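Local structure of hypothetical protein BVU_2266 (Bacteroides vulgatus, 3TZG) at residues D225-R230 with L246-L251. The protein is of unknown function but resembles a porin in its antiparallel beta-barrel architecture. Numbering follows the deposited sequence.
Sequences DENPVR and LSYNPL
The open end of the beta hairpin formed by strands 227-235 and 239-247, part of the porin-like barrel, is held here by a main-chain hydrogen bond and by the side chain of Tyr-248. Leu-246 N donates to Val-229 O over 3.0 Å, almost straight at 171° and from above the carbonyl plane. Val-229 and Arg-230 both face Arg-222, a classic beta bulge on the edge of the strand that pairs with 213-224. Beyond Leu-246 the side chain of Tyr-248 makes the next hydrogen bond across: with CG anti to its own carbonyl carbon (chi1 -59°), the ring reaches back to 227-229, and OH donates to Pro-228 O at 2.8 Å, also from above the carbonyl plane. Pro-228 has no N-H to donate, so its carbonyl is the one main-chain hydrogen-bonding group it can offer, and Pro-228 CD lies against the same hydroxyl at 3.2 Å. Asn-227 covers one ring face: CB stands 3.7 Å from the centroid in a CH-pi contact, and the amide stacks with its plane 21° from the ring, while ND2 bonds to Thr-8 OG1 near the N-terminus. Val-229 CG1 meets the ring edge at Tyr-248 CE1, 3.9 Å away. Leu-246 CD1 lies 3.6 Å from Pro-228 O, an apolar neighbour of that carbonyl. Tyrosine suits this place because it joins a flat apolar ring to a terminal donor, so the carbonyl of buried Pro-228 gains a hydrogen bond where main-chain pairing of 225-230 with 246-251 ends.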
loop_
_atom_site.group_PDB
_atom_site.type_symbol
_atom_site.label_atom_id
_atom_site.label_comp_id
_atom_site.label_asym_id
_atom_site.label_seq_id
_atom_site.Cartn_x
_atom_site.Cartn_y
_atom_site.Cartn_z
ATOM N N ASP A 225 -11.048 -6.363 -20.951
ATOM C CA ASP A 225 -10.851 -7.801 -21.130
ATOM C C ASP A 225 -10.056 -8.371 -19.927
ATOM O O ASP A 225 -8.905 -8.790 -20.080
ATOM C CB ASP A 225 -10.232 -8.214 -22.503
ATOM C CG ASP A 225 -9.106 -7.403 -23.132
ATOM O OD1 ASP A 225 -8.121 -7.106 -22.425
ATOM O OD2 ASP A 225 -9.134 -7.210 -24.375
ATOM N N GLU A 226 -10.718 -8.348 -18.721
ATOM C CA GLU A 226 -10.296 -8.901 -17.418
ATOM C C GLU A 226 -9.265 -8.004 -16.659
ATOM O O GLU A 226 -9.046 -8.208 -15.467
ATOM C CB GLU A 226 -9.695 -10.317 -17.625
ATOM C CG GLU A 226 -9.596 -11.234 -16.411
ATOM C CD GLU A 226 -9.239 -12.673 -16.759
ATOM O OE1 GLU A 226 -8.342 -13.239 -16.092
ATOM O OE2 GLU A 226 -9.817 -13.217 -17.730
ATOM N N ASN A 227 -8.690 -7.004 -17.314
ATOM C CA ASN A 227 -7.690 -6.145 -16.687
ATOM C C ASN A 227 -8.287 -4.839 -16.168
ATOM O O ASN A 227 -8.875 -4.096 -16.956
ATOM C CB ASN A 227 -6.593 -5.815 -17.692
ATOM C CG ASN A 227 -5.834 -6.980 -18.231
ATOM O OD1 ASN A 227 -5.618 -7.096 -19.430
ATOM N ND2 ASN A 227 -5.413 -7.865 -17.364
ATOM N N PRO A 228 -8.072 -4.456 -14.897
ATOM C CA PRO A 228 -8.629 -3.174 -14.443
ATOM C C PRO A 228 -7.880 -1.992 -15.060
ATOM O O PRO A 228 -6.675 -1.803 -14.807
ATOM C CB PRO A 228 -8.448 -3.227 -12.925
ATOM C CG PRO A 228 -8.107 -4.600 -12.602
ATOM C CD PRO A 228 -7.415 -5.168 -13.786
ATOM N N VAL A 229 -8.596 -1.200 -15.875
ATOM C CA VAL A 229 -7.990 -0.053 -16.561
ATOM C C VAL A 229 -8.356 1.245 -15.831
ATOM O O VAL A 229 -7.790 2.293 -16.140
ATOM C CB VAL A 229 -8.328 0.018 -18.068
ATOM C CG1 VAL A 229 -7.565 -1.055 -18.813
ATOM C CG2 VAL A 229 -9.824 -0.096 -18.338
ATOM N N ARG A 230 -9.260 1.166 -14.835
ATOM C CA ARG A 230 -9.599 2.304 -13.982
ATOM C C ARG A 230 -10.064 1.821 -12.604
ATOM O O ARG A 230 -10.976 0.991 -12.504
ATOM C CB ARG A 230 -10.661 3.229 -14.602
ATOM C CG ARG A 230 -10.819 4.493 -13.778
ATOM C CD ARG A 230 -12.158 5.117 -13.898
ATOM N NE ARG A 230 -12.260 6.030 -15.027
ATOM C CZ ARG A 230 -13.390 6.649 -15.372
ATOM N NH1 ARG A 230 -14.528 6.412 -14.694
ATOM N NH2 ARG A 230 -13.415 7.462 -16.426
ATOM N N LEU A 246 -4.949 2.796 -15.442
ATOM C CA LEU A 246 -3.853 1.866 -15.727
ATOM C C LEU A 246 -3.846 1.404 -17.179
ATOM O O LEU A 246 -4.909 1.188 -17.791
ATOM C CB LEU A 246 -3.920 0.624 -14.816
ATOM C CG LEU A 246 -3.879 0.851 -13.311
ATOM C CD1 LEU A 246 -5.270 0.803 -12.731
ATOM C CD2 LEU A 246 -3.089 -0.211 -12.653
ATOM N N SER A 247 -2.635 1.224 -17.730
ATOM C CA SER A 247 -2.439 0.764 -19.106
ATOM C C SER A 247 -1.618 -0.507 -19.103
ATOM O O SER A 247 -0.723 -0.670 -18.267
ATOM C CB SER A 247 -1.769 1.844 -19.945
ATOM O OG SER A 247 -1.526 1.397 -21.268
ATOM N N TYR A 248 -1.915 -1.400 -20.053
ATOM C CA TYR A 248 -1.240 -2.690 -20.204
ATOM C C TYR A 248 -0.575 -2.793 -21.589
ATOM O O TYR A 248 -0.053 -3.854 -21.936
ATOM C CB TYR A 248 -2.248 -3.830 -19.983
ATOM C CG TYR A 248 -2.904 -3.813 -18.619
ATOM C CD1 TYR A 248 -4.002 -2.997 -18.360
ATOM C CD2 TYR A 248 -2.435 -4.626 -17.585
ATOM C CE1 TYR A 248 -4.579 -2.943 -17.095
ATOM C CE2 TYR A 248 -3.026 -4.604 -16.324
ATOM C CZ TYR A 248 -4.097 -3.763 -16.088
ATOM O OH TYR A 248 -4.701 -3.765 -14.867
ATOM N N ASN A 249 -0.549 -1.667 -22.342
ATOM C CA ASN A 249 0.023 -1.570 -23.692
ATOM C C ASN A 249 1.543 -1.426 -23.651
ATOM O O ASN A 249 2.035 -0.549 -22.938
ATOM C CB ASN A 249 -0.578 -0.374 -24.469
ATOM C CG ASN A 249 -0.015 -0.186 -25.868
ATOM O OD1 ASN A 249 0.799 0.704 -26.123
ATOM N ND2 ASN A 249 -0.394 -1.046 -26.802
ATOM N N PRO A 250 2.298 -2.200 -24.475
ATOM C CA PRO A 250 3.764 -2.009 -24.525
ATOM C C PRO A 250 4.117 -0.710 -25.289
ATOM O O PRO A 250 4.156 -0.677 -26.525
ATOM C CB PRO A 250 4.279 -3.278 -25.236
ATOM C CG PRO A 250 3.062 -4.162 -25.438
ATOM C CD PRO A 250 1.866 -3.268 -25.396
ATOM N N LEU A 251 4.301 0.383 -24.504
ATOM C CA LEU A 251 4.638 1.781 -24.854
ATOM C C LEU A 251 4.374 2.705 -23.636
ATOM O O LEU A 251 3.364 2.570 -22.924
ATOM C CB LEU A 251 3.883 2.301 -26.092
#